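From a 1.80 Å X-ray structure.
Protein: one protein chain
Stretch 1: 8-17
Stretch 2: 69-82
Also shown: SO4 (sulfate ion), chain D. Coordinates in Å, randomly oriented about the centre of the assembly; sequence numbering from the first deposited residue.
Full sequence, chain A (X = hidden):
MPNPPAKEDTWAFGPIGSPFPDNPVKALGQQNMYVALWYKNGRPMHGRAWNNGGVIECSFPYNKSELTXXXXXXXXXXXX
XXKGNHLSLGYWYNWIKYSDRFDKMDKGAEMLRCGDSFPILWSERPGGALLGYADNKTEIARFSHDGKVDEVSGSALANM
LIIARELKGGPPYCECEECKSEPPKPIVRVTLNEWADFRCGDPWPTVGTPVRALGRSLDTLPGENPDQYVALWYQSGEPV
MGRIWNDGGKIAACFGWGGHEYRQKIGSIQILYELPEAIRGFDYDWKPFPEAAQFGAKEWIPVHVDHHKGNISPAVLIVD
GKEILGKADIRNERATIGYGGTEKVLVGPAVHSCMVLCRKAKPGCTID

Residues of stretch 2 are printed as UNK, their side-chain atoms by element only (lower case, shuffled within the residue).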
ATOM      1  N   GLU A   8      11.543  20.958  -5.511  1.00 33.17           N
ATOM      2  CA  GLU A   8      10.216  21.150  -4.941  1.00 31.92           C
ATOM      3  C   GLU A   8       9.510  19.810  -4.976  1.00 28.48           C
ATOM      4  O   GLU A   8       9.823  18.952  -5.805  1.00 26.73           O
ATOM      5  CB  GLU A   8       9.373  22.097  -5.800  1.00 32.74           C
ATOM      6  CG  GLU A   8       9.871  23.519  -5.933  1.00 37.33           C
ATOM      7  CD  GLU A   8       9.195  24.249  -7.093  1.00 42.43           C
ATOM      8  OE1 GLU A   8       8.226  23.695  -7.717  1.00 46.99           O
ATOM      9  OE2 GLU A   8       9.622  25.388  -7.358  1.00 46.20           O
ATOM     10  N   ASP A   9       8.467  19.686  -4.164  1.00 25.77           N
ATOM     11  CA  ASP A   9       7.634  18.502  -4.216  1.00 24.24           C
ATOM     12  C   ASP A   9       7.044  18.284  -5.580  1.00 23.60           C
ATOM     13  O   ASP A   9       6.666  19.234  -6.275  1.00 24.31           O
ATOM     14  CB  ASP A   9       6.509  18.636  -3.187  1.00 24.23           C
ATOM     15  CG  ASP A   9       7.016  19.002  -1.846  1.00 22.76           C
ATOM     16  OD1 ASP A   9       7.775  18.197  -1.265  1.00 22.58           O
ATOM     17  OD2 ASP A   9       6.744  20.078  -1.298  1.00 21.51           O
ATOM     18  N   THR A  10       6.926  17.039  -5.989  1.00 22.90           N
ATOM     19  CA  THR A  10       6.248  16.705  -7.217  1.00 23.21           C
ATOM     20  C   THR A  10       4.869  16.177  -6.919  1.00 23.66           C
ATOM     21  O   THR A  10       4.711  15.131  -6.257  1.00 22.28           O
ATOM     22  CB  THR A  10       6.985  15.634  -8.021  1.00 23.66           C
ATOM     23  OG1 THR A  10       8.242  16.133  -8.462  1.00 26.98           O
ATOM     24  CG2 THR A  10       6.254  15.334  -9.304  1.00 27.15           C
ATOM     25  N   TRP A  11       3.895  16.876  -7.475  1.00 21.46           N
ATOM     26  CA  TRP A  11       2.506  16.466  -7.461  1.00 21.46           C
ATOM     27  C   TRP A  11       2.210  15.970  -8.851  1.00 21.82           C
ATOM     28  O   TRP A  11       1.997  16.748  -9.802  1.00 23.52           O
ATOM     29  CB  TRP A  11       1.597  17.647  -7.045  1.00 20.81           C
ATOM     30  CG  TRP A  11       1.853  18.032  -5.636  1.00 21.29           C
ATOM     31  CD1 TRP A  11       2.693  18.996  -5.207  1.00 19.69           C
ATOM     32  CD2 TRP A  11       1.297  17.435  -4.453  1.00 18.48           C
ATOM     33  NE1 TRP A  11       2.676  19.065  -3.840  1.00 19.32           N
ATOM     34  CE2 TRP A  11       1.823  18.119  -3.353  1.00 17.00           C
ATOM     35  CE3 TRP A  11       0.368  16.427  -4.216  1.00 17.46           C
ATOM     36  CZ2 TRP A  11       1.496  17.806  -2.032  1.00 17.12           C
ATOM     37  CZ3 TRP A  11       0.023  16.145  -2.908  1.00 16.22           C
ATOM     38  CH2 TRP A  11       0.597  16.817  -1.831  1.00 16.84           C
ATOM     39  N   ALA A  12       2.218  14.656  -8.994  1.00 21.09           N
ATOM     40  CA  ALA A  12       2.114  14.027 -10.281  1.00 20.76           C
ATOM     41  C   ALA A  12       0.729  13.987 -10.835  1.00 21.63           C
ATOM     42  O   ALA A  12      -0.251  13.942 -10.107  1.00 20.67           O
ATOM     43  CB  ALA A  12       2.699  12.582 -10.215  1.00 22.10           C
ATOM     44  N   PHE A  13       0.657  13.925 -12.153  1.00 21.93           N
ATOM     45  CA  PHE A  13      -0.570  13.915 -12.932  1.00 23.47           C
ATOM     46  C   PHE A  13      -1.383  12.699 -12.592  1.00 23.99           C
ATOM     47  O   PHE A  13      -0.897  11.543 -12.693  1.00 25.35           O
ATOM     48  CB  PHE A  13      -0.184  13.883 -14.422  1.00 24.89           C
ATOM     49  CG  PHE A  13      -1.339  13.737 -15.384  1.00 26.40           C
ATOM     50  CD1 PHE A  13      -2.386  14.658 -15.404  1.00 28.39           C
ATOM     51  CD2 PHE A  13      -1.342  12.703 -16.315  1.00 28.83           C
ATOM     52  CE1 PHE A  13      -3.420  14.533 -16.321  1.00 32.05           C
ATOM     53  CE2 PHE A  13      -2.376  12.572 -17.222  1.00 29.13           C
ATOM     54  CZ  PHE A  13      -3.410  13.488 -17.225  1.00 30.10           C
ATOM     55  N   GLY A  14      -2.645  12.930 -12.260  1.00 23.51           N
ATOM     56  CA  GLY A  14      -3.499  11.873 -11.725  1.00 24.81           C
ATOM     57  C   GLY A  14      -4.859  11.792 -12.350  1.00 23.95           C
ATOM     58  O   GLY A  14      -5.825  12.220 -11.763  1.00 24.32           O
ATOM     59  N   PRO A  15      -4.957  11.290 -13.559  1.00 25.00           N
ATOM     60  CA  PRO A  15      -6.256  11.233 -14.212  1.00 24.11           C
ATOM     61  C   PRO A  15      -7.174  10.239 -13.485  1.00 24.02           C
ATOM     62  O   PRO A  15      -6.820   9.062 -13.284  1.00 20.99           O
ATOM     63  CB  PRO A  15      -5.927  10.825 -15.655  1.00 25.80           C
ATOM     64  CG  PRO A  15      -4.555  10.320 -15.611  1.00 27.05           C
ATOM     65  CD  PRO A  15      -3.868  10.744 -14.380  1.00 25.56           C
ATOM     66  N   ILE A  16      -8.309  10.757 -13.013  1.00 22.97           N
ATOM     67  CA  ILE A  16      -9.296   9.913 -12.323  1.00 23.57           C
ATOM     68  C   ILE A  16      -9.765   8.823 -13.233  1.00 23.25           C
ATOM     69  O   ILE A  16     -10.010   9.039 -14.424  1.00 23.06           O
ATOM     70  CB  ILE A  16     -10.463  10.759 -11.772  1.00 23.00           C
ATOM     71  CG1 ILE A  16      -9.943  11.752 -10.736  1.00 24.05           C
ATOM     72  CG2 ILE A  16     -11.566   9.879 -11.168  1.00 24.57           C
ATOM     73  CD1 ILE A  16     -10.893  12.875 -10.425  1.00 25.99           C
ATOM     74  N   GLY A  17      -9.830   7.599 -12.723  1.00 21.42           N
ATOM     75  CA  GLY A  17     -10.225   6.477 -13.538  1.00 21.06           C
ATOM     76  C   GLY A  17      -9.131   5.846 -14.404  1.00 20.17           C
ATOM     77  O   GLY A  17      -9.412   4.958 -15.152  1.00 20.31           O
ATOM     78  N   UNK A  69     -16.520  12.417  -7.675  1.00 29.20           N
ATOM     79  CA  UNK A  69     -16.614  12.197  -9.116  1.00 33.18           C
ATOM     80  C   UNK A  69     -15.622  12.967 -10.002  1.00 35.07           C
ATOM     81  O   UNK A  69     -15.217  14.068  -9.668  1.00 35.84           O
ATOM     82  N   UNK A  70     -15.278  12.402 -11.159  1.00 37.41           N
ATOM     83  CA  UNK A  70     -14.921  13.220 -12.336  1.00 39.00           C
ATOM     84  C   UNK A  70     -15.930  14.360 -12.527  1.00 40.26           C
ATOM     85  O   UNK A  70     -15.555  15.461 -12.858  1.00 40.83           O
ATOM     86  c   UNK A  70     -14.830  12.355 -13.630  1.00 39.18           C
ATOM     87  c   UNK A  70     -14.986  13.186 -14.905  1.00 41.29           C
ATOM     88  c   UNK A  70     -13.482  11.605 -13.679  1.00 39.51           C
ATOM     89  N   UNK A  71     -17.213  14.126 -12.285  1.00 42.10           N
ATOM     90  CA  UNK A  71     -18.171  15.246 -12.368  1.00 43.30           C
ATOM     91  C   UNK A  71     -18.066  16.291 -11.232  1.00 42.79           C
ATOM     92  O   UNK A  71     -18.263  17.485 -11.467  1.00 44.00           O
ATOM     93  c   UNK A  71     -19.896  14.190 -13.860  1.00 47.59           C
ATOM     94  c   UNK A  71     -21.529  12.623 -15.161  1.00 54.17           C
ATOM     95  c   UNK A  71     -19.594  14.711 -12.472  1.00 44.21           C
ATOM     96  n   UNK A  71     -22.015  13.296 -16.423  1.00 55.42           N
ATOM     97  c   UNK A  71     -21.321  13.610 -13.950  1.00 52.39           C
ATOM     98  N   UNK A  72     -17.740  15.852 -10.013  1.00 40.55           N
ATOM     99  CA  UNK A  72     -17.402  16.788  -8.950  1.00 37.99           C
ATOM    100  C   UNK A  72     -16.052  17.492  -9.239  1.00 34.92           C
ATOM    101  O   UNK A  72     -15.912  18.702  -9.109  1.00 33.93           O
ATOM    102  c   UNK A  72     -18.615  15.384  -7.158  1.00 40.59           C
ATOM    103  o   UNK A  72     -18.615  14.383  -6.389  1.00 35.23           O
ATOM    104  c   UNK A  72     -17.303  16.056  -7.608  1.00 38.20           C
ATOM    105  o   UNK A  72     -19.722  15.879  -7.506  1.00 42.13           O
ATOM    106  N   UNK A  73     -15.053  16.719  -9.647  1.00 31.71           N
ATOM    107  CA  UNK A  73     -13.652  17.175  -9.562  1.00 28.85           C
ATOM    108  C   UNK A  73     -13.030  17.571 -10.887  1.00 28.06           C
ATOM    109  O   UNK A  73     -11.952  18.173 -10.936  1.00 27.67           O
ATOM    110  c   UNK A  73     -12.793  16.047  -8.961  1.00 27.04           C
ATOM    111  c   UNK A  73     -12.476  14.360  -7.144  1.00 23.40           C
ATOM    112  c   UNK A  73     -13.190  15.638  -7.538  1.00 23.06           C
ATOM    113  c   UNK A  73     -12.876  16.722  -6.576  1.00 19.63           C
ATOM    114  N   UNK A  74     -13.688  17.225 -11.975  1.00 28.73           N
ATOM    115  CA  UNK A  74     -13.055  17.297 -13.265  1.00 29.66           C
ATOM    116  C   UNK A  74     -12.254  16.038 -13.494  1.00 29.97           C
ATOM    117  O   UNK A  74     -12.262  15.115 -12.662  1.00 30.36           O
ATOM    118  N   UNK A  75     -11.551  15.991 -14.614  1.00 29.84           N
ATOM    119  CA  UNK A  75     -10.951  14.741 -15.063  1.00 29.81           C
ATOM    120  C   UNK A  75      -9.682  14.299 -14.324  1.00 29.75           C
ATOM    121  O   UNK A  75      -9.314  13.126 -14.427  1.00 30.54           O
ATOM    122  N   UNK A  76      -9.027  15.223 -13.618  1.00 28.64           N
ATOM    123  CA  UNK A  76      -7.734  14.940 -13.008  1.00 29.00           C
ATOM    124  C   UNK A  76      -7.482  15.644 -11.674  1.00 26.23           C
ATOM    125  O   UNK A  76      -7.953  16.783 -11.401  1.00 25.56           O
ATOM    126  c   UNK A  76      -6.563  15.167 -13.985  1.00 29.39           C
ATOM    127  c   UNK A  76      -6.493  16.511 -14.710  1.00 33.30           C
ATOM    128  c   UNK A  76      -7.385  16.605 -15.968  1.00 38.63           C
ATOM    129  n   UNK A  76      -7.619  15.476 -16.662  1.00 37.95           N
ATOM    130  o   UNK A  76      -7.868  17.701 -16.290  1.00 43.48           O
ATOM    131  N   UNK A  77      -6.752  14.906 -10.822  1.00 23.02           N
ATOM    132  CA  UNK A  77      -6.198  15.416  -9.600  1.00 21.33           C
ATOM    133  C   UNK A  77      -4.697  15.227  -9.666  1.00 20.53           C
ATOM    134  O   UNK A  77      -4.174  14.825 -10.704  1.00 21.12           O
ATOM    135  c   UNK A  77      -6.537  13.138  -8.517  1.00 22.27           C
ATOM    136  c   UNK A  77      -6.432  12.443  -7.157  1.00 22.99           C
ATOM    137  c   UNK A  77      -8.250  14.934  -8.212  1.00 23.54           C
ATOM    138  c   UNK A  77      -6.763  14.655  -8.383  1.00 21.11           C
ATOM    139  N   UNK A  78      -4.020  15.544  -8.587  1.00 18.67           N
ATOM    140  CA  UNK A  78      -2.588  15.228  -8.478  1.00 19.36           C
ATOM    141  C   UNK A  78      -2.355  14.293  -7.295  1.00 18.99           C
ATOM    142  O   UNK A  78      -3.093  14.387  -6.300  1.00 18.22           O
ATOM    143  c   UNK A  78      -1.292  18.697  -9.453  1.00 27.39           C
ATOM    144  n   UNK A  78      -0.105  19.066  -9.921  1.00 30.16           N
ATOM    145  c   UNK A  78      -1.771  16.482  -8.342  1.00 19.60           C
ATOM    146  c   UNK A  78      -1.705  17.273  -9.651  1.00 22.04           C
ATOM    147  o   UNK A  78      -2.067  19.472  -8.937  1.00 33.89           O
ATOM    148  N   UNK A  79      -1.358  13.416  -7.447  1.00 17.36           N
ATOM    149  CA  UNK A  79      -0.921  12.476  -6.394  1.00 17.93           C
ATOM    150  C   UNK A  79       0.523  12.741  -6.082  1.00 17.16           C
ATOM    151  O   UNK A  79       1.385  12.909  -6.995  1.00 18.77           O
ATOM    152  c   UNK A  79      -2.642  10.835  -7.116  1.00 20.73           C
ATOM    153  c   UNK A  79      -1.158  11.026  -6.826  1.00 18.17           C
ATOM    154  c   UNK A  79      -0.698  10.017  -5.732  1.00 16.95           C
ATOM    155  N   UNK A  80       0.795  12.933  -4.815  1.00 16.86           N
ATOM    156  CA  UNK A  80       2.157  13.169  -4.370  1.00 17.72           C
ATOM    157  C   UNK A  80       3.045  12.018  -4.845  1.00 17.90           C
ATOM    158  O   UNK A  80       2.658  10.838  -4.772  1.00 16.70           O
ATOM    159  c   UNK A  80       3.542  13.696  -2.238  1.00 16.19           C
ATOM    160  c   UNK A  80       2.220  13.254  -2.878  1.00 17.02           C
ATOM    161  c   UNK A  80       3.972  15.083  -2.730  1.00 20.78           C
ATOM    162  c   UNK A  80       3.337  13.716  -0.740  1.00 15.75           C
ATOM    163  N   UNK A  81       4.218  12.389  -5.367  1.00 18.91           N
ATOM    164  CA  UNK A  81       5.166  11.431  -5.937  1.00 19.27           C
ATOM    165  C   UNK A  81       6.496  11.596  -5.270  1.00 19.77           C
ATOM    166  O   UNK A  81       6.933  12.684  -4.975  1.00 20.44           O
ATOM    167  n   UNK A  81       5.593  10.221 -10.450  1.00 19.36           N
ATOM    168  c   UNK A  81       6.248  11.078  -9.677  1.00 20.79           C
ATOM    169  o   UNK A  81       6.757  12.093 -10.107  1.00 26.03           O
ATOM    170  c   UNK A  81       6.306  10.826  -8.174  1.00 19.79           C
ATOM    171  c   UNK A  81       5.271  11.631  -7.436  1.00 18.94           C
ATOM    172  N   UNK A  82       7.166  10.462  -5.023  1.00 21.23           N
ATOM    173  CA  UNK A  82       8.511  10.479  -4.529  1.00 22.58           C
ATOM    174  C   UNK A  82       9.302   9.461  -5.381  1.00 24.02           C
ATOM    175  O   UNK A  82       9.371   8.282  -5.054  1.00 22.65           O
ATOM    176  c   UNK A  82       9.935  10.458  -2.472  1.00 23.07           C
ATOM    177  c   UNK A  82       8.561  10.210  -3.023  1.00 23.04           C
ATOM    178  c   UNK A  82      10.354  11.739  -2.151  1.00 22.13           C
ATOM    179  o   UNK A  82      13.822  11.225  -1.079  1.00 25.66           O
ATOM    180  c   UNK A  82      11.618  11.993  -1.702  1.00 24.81           C
ATOM    181  c   UNK A  82      12.533  10.934  -1.541  1.00 26.18           C
ATOM    182  c   UNK A  82      10.868   9.409  -2.355  1.00 24.60           C
ATOM    183  c   UNK A  82      12.156   9.662  -1.873  1.00 23.24           C
TER
HETATM  184  S   SO4 D1370       3.940  13.421 -13.849  1.00 55.84           S
HETATM  185  O1  SO4 D1370       4.524  13.524 -15.203  1.00 56.65           O
HETATM  186  O2  SO4 D1370       3.130  12.201 -13.846  1.00 53.55           O
HETATM  187  O3  SO4 D1370       5.043  13.308 -12.881  1.00 58.59           O
HETATM  188  O4  SO4 D1370       3.190  14.653 -13.559  1.00 52.18           O
HETATM  189  O   HOH W   1       7.872  14.977  -4.198  1.00 21.86           O
HETATM  190  O   HOH W   2       9.018  13.116  -9.546  1.00 45.83           O
HETATM  191  O   HOH W   3     -10.143  11.447 -15.964  1.00 34.69           O

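Position 69 has backbone atoms only, so it is glycine; Gly69 sits at the N-cap of the short helix 70-73. Position 70 carries one carbon bearing two more, the fork of valine, and one arm of Val70, CG2, lies 3.6 Å from Ile16 CG2. At 71 four carbons run in a row to a nitrogen: lysine, out of reach of stretch 1. Position 72 has two carbons, the second bearing two oxygens. That is a carboxylate one carbon beyond CB, hence aspartate, and Asp72 OD2 accepts a hydrogen bond from Gly69 N at 3.1 Å.

Position 73 holds four carbons forked at the second, which is leucine; Leu73 CD1 approaches Ile16 CD1 at 3.9 Å. Positions 74 and 75 lack side chains and are both glycine. Gly74 has positive phi (84/-176), where a CB would jam against the preceding carbonyl, and Gly75 O accepts a hydrogen bond from Ile16 N at 2.9 Å.

At 76, three carbons end in one oxygen and one nitrogen. The chain length fits glutamine, and the CB of Gln76 lies 4.0 Å from Phe13 CE1. Position 77 has four carbons forked at the first, one arm two carbons long: isoleucine, with Ile77 CG2 4.0 Å from Ile16 CD1. Position 78 repeats the three-carbon amide, so it is glutamine; its amide nitrogen donates to stretch 1, Gln78 NE2 to Trp11 O, at 3.1 Å. Position 79 is another three-carbon fork, valine, and Val79 pairs with Ala12 through its backbone.

Position 80 has four carbons forked at the second: leucine. Leu80 CD1 stands 3.7 Å from the centroid of the six-membered ring of Trp11 and 9° off its normal, a CH-pi contact over the face. Position 81 is a third three-carbon amide, glutamine, with Gln81 OE1 3.4 Å from Thr10 CG2. Position 82 has one carbon, then a six-carbon ring bearing oxygen: tyrosine, pointing away from stretch 1.

The contact is an antiparallel strand pairing that buries 813 Å². Ala12 N donates to Val79 O at 2.8 Å and Val79 N returns to Ala12 O at 2.9 Å. Farther along, Ile77 N donates to Gly14 O at 3.0 Å, whereas the reverse bond, Gly14 N to Ile77 O at 2.9 Å, is weak because its angle is only 120°. Gly14 also meets a steric limit: an ideal CB would lie 2.9 Å from Ile77 O. Beyond the ladder, Ile16 packs against Val70, Leu73 and Ile77, extending the contact from strand to helix.

Stretch 2, residues 69-82: GVKDLGGQIQVLQY
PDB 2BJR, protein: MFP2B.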